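Local atomic coordinates of pectinesterase A (Erwinia chrysanthemi, PDB entry 2NTP), a protein that hydrolyses the methyl esters of pectin to release methanol, the first step in the maceration and soft-rotting of plant tissue. Residues Tyr4-Ser9 / Phe35-Lys40; Tyr239-Pro244 / Tyr277-Met282. One frame throughout, in Å; residues are numbered along the deposited sequence.

Contact 1 (Tyr4-Ser9 / Phe35-Lys40)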
ATOM      1  N   TYR A   4      18.016  -8.106 -20.437  1.00 40.85           N
ATOM      2  CA  TYR A   4      18.129  -7.011 -19.472  1.00 39.62           C
ATOM      3  C   TYR A   4      18.997  -5.869 -19.991  1.00 38.72           C
ATOM      4  O   TYR A   4      20.078  -6.094 -20.543  1.00 38.63           O
ATOM      5  CB  TYR A   4      18.661  -7.516 -18.125  1.00 39.78           C
ATOM      6  CG  TYR A   4      17.856  -8.652 -17.531  1.00 39.80           C
ATOM      7  CD1 TYR A   4      16.595  -8.425 -16.973  1.00 39.91           C
ATOM      8  CD2 TYR A   4      18.352  -9.955 -17.531  1.00 39.89           C
ATOM      9  CE1 TYR A   4      15.850  -9.470 -16.434  1.00 39.93           C
ATOM     10  CE2 TYR A   4      17.615 -11.004 -16.993  1.00 40.03           C
ATOM     11  CZ  TYR A   4      16.368 -10.754 -16.446  1.00 39.98           C
ATOM     12  OH  TYR A   4      15.640 -11.791 -15.913  1.00 40.10           O
ATOM     13  N   ASN A   5      18.507  -4.645 -19.813  1.00 37.34           N
ATOM     14  CA  ASN A   5      19.244  -3.442 -20.187  1.00 36.23           C
ATOM     15  C   ASN A   5      20.341  -3.097 -19.182  1.00 35.61           C
ATOM     16  O   ASN A   5      21.375  -2.537 -19.549  1.00 35.40           O
ATOM     17  CB  ASN A   5      18.292  -2.256 -20.326  1.00 36.07           C
ATOM     18  CG  ASN A   5      17.273  -2.449 -21.431  1.00 35.81           C
ATOM     19  OD1 ASN A   5      16.147  -2.873 -21.180  1.00 34.69           O
ATOM     20  ND2 ASN A   5      17.666  -2.140 -22.664  1.00 35.26           N
ATOM     21  N   ALA A   6      20.098  -3.426 -17.916  1.00 34.78           N
ATOM     22  CA  ALA A   6      21.060  -3.199 -16.841  1.00 34.07           C
ATOM     23  C   ALA A   6      20.935  -4.279 -15.774  1.00 33.65           C
ATOM     24  O   ALA A   6      19.863  -4.859 -15.596  1.00 33.43           O
ATOM     25  CB  ALA A   6      20.855  -1.822 -16.229  1.00 34.11           C
ATOM     26  N   VAL A   7      22.036  -4.552 -15.077  1.00 33.17           N
ATOM     27  CA  VAL A   7      22.047  -5.520 -13.978  1.00 32.87           C
ATOM     28  C   VAL A   7      22.639  -4.873 -12.725  1.00 32.77           C
ATOM     29  O   VAL A   7      23.655  -4.180 -12.800  1.00 32.47           O
ATOM     30  CB  VAL A   7      22.830  -6.817 -14.339  1.00 32.84           C
ATOM     31  CG1 VAL A   7      22.786  -7.822 -13.193  1.00 32.80           C
ATOM     32  CG2 VAL A   7      22.269  -7.455 -15.607  1.00 32.75           C
ATOM     33  N   VAL A   8      21.983  -5.091 -11.588  1.00 32.67           N
ATOM     34  CA  VAL A   8      22.465  -4.622 -10.289  1.00 32.79           C
ATOM     35  C   VAL A   8      22.887  -5.827  -9.452  1.00 33.17           C
ATOM     36  O   VAL A   8      22.166  -6.823  -9.386  1.00 32.76           O
ATOM     37  CB  VAL A   8      21.378  -3.805  -9.529  1.00 32.71           C
ATOM     38  CG1 VAL A   8      21.929  -3.232  -8.229  1.00 32.56           C
ATOM     39  CG2 VAL A   8      20.848  -2.682 -10.389  1.00 32.36           C
ATOM     40  N   SER A   9      24.062  -5.738  -8.829  1.00 33.88           N
ATOM     41  CA  SER A   9      24.547  -6.798  -7.944  1.00 34.82           C
ATOM     42  C   SER A   9      25.421  -6.252  -6.818  1.00 35.43           C
ATOM     43  O   SER A   9      26.003  -5.172  -6.938  1.00 35.31           O
ATOM     44  CB  SER A   9      25.315  -7.867  -8.731  1.00 34.80           C
ATOM     45  OG  SER A   9      26.585  -7.393  -9.134  1.00 35.18           O
ATOM     46  N   PHE A  35      12.753  -0.229 -20.475  1.00 15.51           N
ATOM     47  CA  PHE A  35      14.054  -0.386 -19.831  1.00 15.26           C
ATOM     48  C   PHE A  35      13.899  -1.352 -18.668  1.00 14.99           C
ATOM     49  O   PHE A  35      13.134  -1.088 -17.735  1.00 15.23           O
ATOM     50  CB  PHE A  35      14.585   0.967 -19.348  1.00 15.29           C
ATOM     51  CG  PHE A  35      16.056   0.967 -19.028  1.00 15.73           C
ATOM     52  CD1 PHE A  35      16.999   1.133 -20.041  1.00 16.23           C
ATOM     53  CD2 PHE A  35      16.503   0.802 -17.719  1.00 15.58           C
ATOM     54  CE1 PHE A  35      18.362   1.135 -19.759  1.00 16.90           C
ATOM     55  CE2 PHE A  35      17.870   0.802 -17.427  1.00 16.03           C
ATOM     56  CZ  PHE A  35      18.798   0.967 -18.452  1.00 16.20           C
ATOM     57  N   VAL A  36      14.616  -2.470 -18.741  1.00 14.60           N
ATOM     58  CA  VAL A  36      14.456  -3.578 -17.799  1.00 14.51           C
ATOM     59  C   VAL A  36      15.738  -3.798 -17.002  1.00 14.42           C
ATOM     60  O   VAL A  36      16.816  -3.994 -17.575  1.00 14.68           O
ATOM     61  CB  VAL A  36      14.056  -4.885 -18.526  1.00 14.56           C
ATOM     62  CG1 VAL A  36      13.658  -5.971 -17.531  1.00 14.79           C
ATOM     63  CG2 VAL A  36      12.926  -4.618 -19.525  1.00 14.54           C
ATOM     64  N   ILE A  37      15.607  -3.768 -15.676  1.00 14.15           N
ATOM     65  CA  ILE A  37      16.747  -3.910 -14.776  1.00 13.67           C
ATOM     66  C   ILE A  37      16.624  -5.174 -13.928  1.00 13.91           C
ATOM     67  O   ILE A  37      15.619  -5.377 -13.236  1.00 13.81           O
ATOM     68  CB  ILE A  37      16.896  -2.669 -13.858  1.00 13.77           C
ATOM     69  CG1 ILE A  37      17.014  -1.398 -14.702  1.00 13.24           C
ATOM     70  CG2 ILE A  37      18.103  -2.829 -12.917  1.00 13.57           C
ATOM     71  CD1 ILE A  37      16.826  -0.096 -13.924  1.00 13.42           C
ATOM     72  N   LEU A  38      17.643  -6.028 -13.998  1.00 13.75           N
ATOM     73  CA  LEU A  38      17.718  -7.193 -13.130  1.00 14.13           C
ATOM     74  C   LEU A  38      18.434  -6.788 -11.855  1.00 14.04           C
ATOM     75  O   LEU A  38      19.502  -6.168 -11.902  1.00 14.52           O
ATOM     76  CB  LEU A  38      18.446  -8.362 -13.807  1.00 14.25           C
ATOM     77  CG  LEU A  38      18.666  -9.643 -12.986  1.00 14.40           C
ATOM     78  CD1 LEU A  38      17.356 -10.363 -12.653  1.00 15.38           C
ATOM     79  CD2 LEU A  38      19.627 -10.592 -13.710  1.00 14.80           C
ATOM     80  N   ILE A  39      17.828  -7.116 -10.719  1.00 13.80           N
ATOM     81  CA  ILE A  39      18.428  -6.844  -9.417  1.00 13.35           C
ATOM     82  C   ILE A  39      18.763  -8.169  -8.731  1.00 13.47           C
ATOM     83  O   ILE A  39      17.870  -8.899  -8.306  1.00 13.37           O
ATOM     84  CB  ILE A  39      17.485  -5.986  -8.527  1.00 13.19           C
ATOM     85  CG1 ILE A  39      17.107  -4.679  -9.236  1.00 13.17           C
ATOM     86  CG2 ILE A  39      18.133  -5.700  -7.176  1.00 13.25           C
ATOM     87  CD1 ILE A  39      15.911  -3.944  -8.613  1.00 13.18           C
ATOM     88  N   LYS A  40      20.055  -8.486  -8.637  1.00 13.79           N
ATOM     89  CA  LYS A  40      20.493  -9.718  -7.972  1.00 14.20           C
ATOM     90  C   LYS A  40      20.264  -9.645  -6.463  1.00 13.91           C
ATOM     91  O   LYS A  40      20.184  -8.546  -5.900  1.00 13.81           O
ATOM     92  CB  LYS A  40      21.971 -10.008  -8.278  1.00 14.72           C
ATOM     93  CG  LYS A  40      22.268 -10.294  -9.744  1.00 16.61           C
ATOM     94  CD  LYS A  40      21.866 -11.716 -10.131  1.00 20.52           C
ATOM     95  CE  LYS A  40      22.526 -12.154 -11.432  1.00 22.65           C
ATOM     96  NZ  LYS A  40      23.983 -12.427 -11.253  1.00 25.07           N
TER
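With CG anti to the carbonyl carbon (chi1 -55°), Tyr-4 lays its ring flat across the strand 35-39, whose backbone brings Leu-38 CB under the ring centre. Leu-38 CB sits 3.7 Å from the centroid of the Tyr-4 ring, almost on its normal, a CH-pi contact; chi1 of 177° and chi2 of 67° carry the leucine branch along the ring, CD1 toward Tyr-4 CZ and CD2 toward Tyr-4 CE2 (both 3.9 Å). Val-36 CG1 meets the ring's edge. Asn-5, also with CG beside its backbone N, does two jobs. Its OD1 receives the N-H of Val-36 at 2.9 Å on an in-plane lone pair, so the short amide stands in for a backbone carbonyl where the strand has not yet begun; its CB rests over the Phe-35 ring face, 3.4 Å from CE1. Val-36 O accepts Asn-5 N (2.9 Å) and, more weakly, Ala-6 N. From there a regular parallel ladder follows: Leu-38 N to Ala-6 O, Val-8 N to Leu-38 O at 2.7 Å and nearly straight, then Lys-40 N to Val-8 O. Beta-branched Val-8 and Ile-37 suit extended strands and meet through their CG2 methyls at 3.7 Å. In this first beta-alpha-beta unit of the parallel beta-helix, helix 21-26 lies against Val-8, Ile-37 and Ile-39, and strand 55-59 continues the sheet beyond strand 35-39.

Contact 2 (Tyr239-Pro244 / Tyr277-Met282). With ADA (alpha-D-galactopyranuronic acid), chain C.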
ATOM      1  N   TYR A 239      -8.839  -6.313  14.077  1.00  7.46           N
ATOM      2  CA  TYR A 239      -8.592  -5.616  12.806  1.00  6.98           C
ATOM      3  C   TYR A 239      -9.849  -5.300  12.005  1.00  6.82           C
ATOM      4  O   TYR A 239     -10.723  -6.152  11.834  1.00  6.79           O
ATOM      5  CB  TYR A 239      -7.628  -6.426  11.936  1.00  6.87           C
ATOM      6  CG  TYR A 239      -6.183  -6.051  12.145  1.00  6.85           C
ATOM      7  CD1 TYR A 239      -5.444  -6.590  13.204  1.00  6.45           C
ATOM      8  CD2 TYR A 239      -5.554  -5.143  11.296  1.00  6.54           C
ATOM      9  CE1 TYR A 239      -4.116  -6.239  13.400  1.00  6.07           C
ATOM     10  CE2 TYR A 239      -4.231  -4.785  11.486  1.00  6.11           C
ATOM     11  CZ  TYR A 239      -3.517  -5.331  12.540  1.00  7.22           C
ATOM     12  OH  TYR A 239      -2.207  -4.968  12.721  1.00  6.68           O
ATOM     13  N   GLY A 240      -9.934  -4.069  11.513  1.00  6.63           N
ATOM     14  CA  GLY A 240     -11.002  -3.694  10.599  1.00  6.32           C
ATOM     15  C   GLY A 240     -10.605  -3.949   9.159  1.00  6.42           C
ATOM     16  O   GLY A 240      -9.428  -3.838   8.795  1.00  6.23           O
ATOM     17  N   LEU A 241     -11.593  -4.288   8.335  1.00  6.28           N
ATOM     18  CA  LEU A 241     -11.375  -4.446   6.896  1.00  6.46           C
ATOM     19  C   LEU A 241     -11.075  -3.111   6.230  1.00  6.31           C
ATOM     20  O   LEU A 241     -10.345  -3.052   5.240  1.00  6.28           O
ATOM     21  CB  LEU A 241     -12.595  -5.084   6.232  1.00  6.75           C
ATOM     22  CG  LEU A 241     -12.890  -6.550   6.560  1.00  7.30           C
ATOM     23  CD1 LEU A 241     -14.234  -6.945   5.983  1.00  7.95           C
ATOM     24  CD2 LEU A 241     -11.779  -7.460   6.043  1.00  7.54           C
ATOM     25  N   GLY A 242     -11.633  -2.043   6.788  1.00  6.21           N
ATOM     26  CA  GLY A 242     -11.447  -0.715   6.227  1.00  5.91           C
ATOM     27  C   GLY A 242     -12.118   0.342   7.078  1.00  6.05           C
ATOM     28  O   GLY A 242     -13.037   0.044   7.840  1.00  5.96           O
ATOM     29  N   ARG A 243     -11.624   1.570   6.956  1.00  6.18           N
ATOM     30  CA  ARG A 243     -12.289   2.757   7.493  1.00  6.00           C
ATOM     31  C   ARG A 243     -12.167   3.878   6.447  1.00  6.27           C
ATOM     32  O   ARG A 243     -11.238   3.867   5.637  1.00  6.22           O
ATOM     33  CB  ARG A 243     -11.718   3.155   8.860  1.00  6.19           C
ATOM     34  CG  ARG A 243     -10.221   3.453   8.887  1.00  6.27           C
ATOM     35  CD  ARG A 243      -9.763   3.851  10.290  1.00  5.72           C
ATOM     36  NE  ARG A 243      -8.374   4.300  10.288  1.00  5.94           N
ATOM     37  CZ  ARG A 243      -7.798   4.997  11.267  1.00  6.97           C
ATOM     38  NH1 ARG A 243      -8.489   5.333  12.352  1.00  7.01           N
ATOM     39  NH2 ARG A 243      -6.528   5.360  11.160  1.00  7.37           N
ATOM     40  N   PRO A 244     -13.116   4.832   6.435  1.00  6.43           N
ATOM     41  CA  PRO A 244     -13.143   5.787   5.325  1.00  6.71           C
ATOM     42  C   PRO A 244     -12.203   6.972   5.514  1.00  7.13           C
ATOM     43  O   PRO A 244     -12.439   7.818   6.376  1.00  7.22           O
ATOM     44  CB  PRO A 244     -14.606   6.272   5.307  1.00  7.07           C
ATOM     45  CG  PRO A 244     -15.277   5.645   6.515  1.00  6.87           C
ATOM     46  CD  PRO A 244     -14.212   5.070   7.388  1.00  6.85           C
ATOM     47  N   TYR A 277     -12.966  -8.061  12.517  1.00  8.27           N
ATOM     48  CA  TYR A 277     -14.266  -7.806  13.158  1.00  8.73           C
ATOM     49  C   TYR A 277     -15.315  -7.207  12.218  1.00  8.99           C
ATOM     50  O   TYR A 277     -16.517  -7.242  12.520  1.00  9.65           O
ATOM     51  CB  TYR A 277     -14.117  -6.944  14.425  1.00  8.80           C
ATOM     52  CG  TYR A 277     -13.522  -5.567  14.203  1.00  8.70           C
ATOM     53  CD1 TYR A 277     -14.283  -4.526  13.661  1.00  9.24           C
ATOM     54  CD2 TYR A 277     -12.201  -5.301  14.552  1.00  8.76           C
ATOM     55  CE1 TYR A 277     -13.727  -3.258  13.457  1.00  9.05           C
ATOM     56  CE2 TYR A 277     -11.639  -4.034  14.356  1.00  8.66           C
ATOM     57  CZ  TYR A 277     -12.407  -3.025  13.810  1.00  8.98           C
ATOM     58  OH  TYR A 277     -11.850  -1.782  13.616  1.00  8.84           O
ATOM     59  N   GLY A 278     -14.867  -6.658  11.088  1.00  8.75           N
ATOM     60  CA  GLY A 278     -15.751  -5.960  10.149  1.00  8.68           C
ATOM     61  C   GLY A 278     -15.177  -4.620   9.738  1.00  8.64           C
ATOM     62  O   GLY A 278     -13.960  -4.461   9.654  1.00  8.64           O
ATOM     63  N   TRP A 279     -16.056  -3.655   9.475  1.00  8.27           N
ATOM     64  CA  TRP A 279     -15.646  -2.325   9.030  1.00  8.30           C
ATOM     65  C   TRP A 279     -15.624  -1.346  10.207  1.00  8.28           C
ATOM     66  O   TRP A 279     -16.097  -1.668  11.299  1.00  8.33           O
ATOM     67  CB  TRP A 279     -16.604  -1.816   7.946  1.00  8.30           C
ATOM     68  CG  TRP A 279     -16.743  -2.730   6.757  1.00  8.23           C
ATOM     69  CD1 TRP A 279     -17.756  -3.621   6.520  1.00  8.46           C
ATOM     70  CD2 TRP A 279     -15.847  -2.838   5.642  1.00  7.68           C
ATOM     71  NE1 TRP A 279     -17.544  -4.275   5.329  1.00  8.03           N
ATOM     72  CE2 TRP A 279     -16.379  -3.817   4.770  1.00  8.35           C
ATOM     73  CE3 TRP A 279     -14.646  -2.202   5.294  1.00  7.77           C
ATOM     74  CZ2 TRP A 279     -15.752  -4.175   3.568  1.00  8.36           C
ATOM     75  CZ3 TRP A 279     -14.023  -2.552   4.102  1.00  7.97           C
ATOM     76  CH2 TRP A 279     -14.577  -3.534   3.250  1.00  8.61           C
ATOM     77  N   ASP A 280     -15.084  -0.147   9.989  1.00  8.51           N
ATOM     78  CA  ASP A 280     -15.038   0.851  11.060  1.00  8.79           C
ATOM     79  C   ASP A 280     -15.198   2.275  10.535  1.00  8.86           C
ATOM     80  O   ASP A 280     -15.174   2.510   9.322  1.00  8.60           O
ATOM     81  CB  ASP A 280     -13.735   0.726  11.867  1.00  9.00           C
ATOM     82  CG  ASP A 280     -13.937   0.967  13.363  1.00  9.88           C
ATOM     83  OD1 ASP A 280     -14.783   1.807  13.748  1.00  9.93           O
ATOM     84  OD2 ASP A 280     -13.235   0.316  14.161  1.00 11.13           O
ATOM     85  N   LYS A 281     -15.372   3.210  11.470  1.00  8.92           N
ATOM     86  CA  LYS A 281     -15.444   4.638  11.171  1.00  9.54           C
ATOM     87  C   LYS A 281     -14.063   5.289  11.271  1.00  9.11           C
ATOM     88  O   LYS A 281     -13.106   4.682  11.757  1.00  8.80           O
ATOM     89  CB  LYS A 281     -16.433   5.333  12.124  1.00  9.23           C
ATOM     90  CG  LYS A 281     -16.063   5.239  13.602  1.00 10.55           C
ATOM     91  CD  LYS A 281     -17.158   5.811  14.499  1.00 11.86           C
ATOM     92  CE  LYS A 281     -16.709   5.811  15.952  1.00 15.42           C
ATOM     93  NZ  LYS A 281     -17.847   6.024  16.893  1.00 18.51           N
ATOM     94  N   MET A 282     -13.972   6.532  10.805  1.00  8.94           N
ATOM     95  CA  MET A 282     -12.739   7.301  10.881  1.00  9.09           C
ATOM     96  C   MET A 282     -13.066   8.776  11.024  1.00  9.31           C
ATOM     97  O   MET A 282     -14.053   9.253  10.460  1.00  9.70           O
ATOM     98  CB  MET A 282     -11.887   7.072   9.631  1.00  8.91           C
ATOM     99  CG  MET A 282     -10.463   7.607   9.733  1.00  9.04           C
ATOM    100  SD  MET A 282      -9.507   7.255   8.252  1.00  9.30           S
ATOM    101  CE  MET A 282      -7.915   7.926   8.717  1.00  9.69           C
TER
HETATM  102  C1  ADA C   2      -4.958   5.471  14.500  1.00 17.95           C
HETATM  103  C2  ADA C   2      -3.515   5.813  14.127  1.00 15.07           C
HETATM  104  C3  ADA C   2      -3.212   7.280  14.423  1.00 14.54           C
HETATM  105  C4  ADA C   2      -4.298   8.204  13.862  1.00 13.74           C
HETATM  106  C5  ADA C   2      -5.697   7.735  14.259  1.00 15.04           C
HETATM  107  C6  ADA C   2      -6.737   8.596  13.595  1.00 15.36           C
HETATM  108  O2  ADA C   2      -2.627   4.992  14.887  1.00 15.31           O
HETATM  109  O3  ADA C   2      -1.931   7.635  13.884  1.00 13.06           O
HETATM  110  O4  ADA C   2      -4.236   8.250  12.432  1.00 13.17           O
HETATM  111  O5  ADA C   2      -5.864   6.371  13.853  1.00 14.74           O
HETATM  112  O6B ADA C   2      -7.711   8.039  13.049  1.00 15.63           O
HETATM  113  O6A ADA C   2      -6.591   9.839  13.609  1.00 15.90           O
HETATM  114  O   HOH W   1     -11.087   4.527  13.542  1.00 12.97           O
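Tyr-239 offers its carbonyl O to Tyr-277 N at 3.0 Å, joining neighbouring coils of the parallel beta-helix at the pectin-binding cleft. Gly-240 then slides its CA over the face of the Tyr-277 ring, where a side chain would strike the phenol OH; that OH donates to Asp-280 OD2 at 2.6 Å, helping to hold the ring in place. At the corner, Leu-241 N bonds to Gly-278 O (2.7 Å), and Leu-241 CB packs over the six-membered ring of Trp-279, 3.6 Å from CZ3. Gly-242, where a CB would collide with the same indole, gives its O to Asp-280 N. Substrate-binding Arg-243 leaves with CG in the crowded position between N and C (chi1 58°), then extends fully, crossing Met-282 at about a right angle so that the unbranched thioether lies over one guanidinium face. NH2 reaches ring oxygen O5 of the galacturonate at 3.0 Å; NH1 also bonds O5, makes a weak hydrogen bond to O6B, and reaches Lys-281 O through a water. Pro-244 CD lies 3.8 Å from Met-282 CB. Through a salt bridge from NE, Arg-243 links the nucleophile Asp-175 to the bound sugar; its charge probably favours the ionised carboxylate and may help hold the acidic sugar.

From the N terminus, the chain passes from strand 6-8 through helix 21-26 to strand 35-39, and contact 1 closes this first excursion of 25 residues at one end of the right-handed parallel beta-helix. The chain then winds through the successive coils that carry the catalytic residues before contact 2 opens at 239 and closes a loop of 32 residues, rich in strand and without helix, at 277-282. The two loops follow in series, neither nested nor crossed. Their centres lie about 40 Å apart on opposite sides of the chain's centre: contact 1 begins one of the long parallel sheets, away from the annotated sites, whereas contact 2 joins the last two strands of a different, shorter parallel sheet beside the sugar-binding cleft.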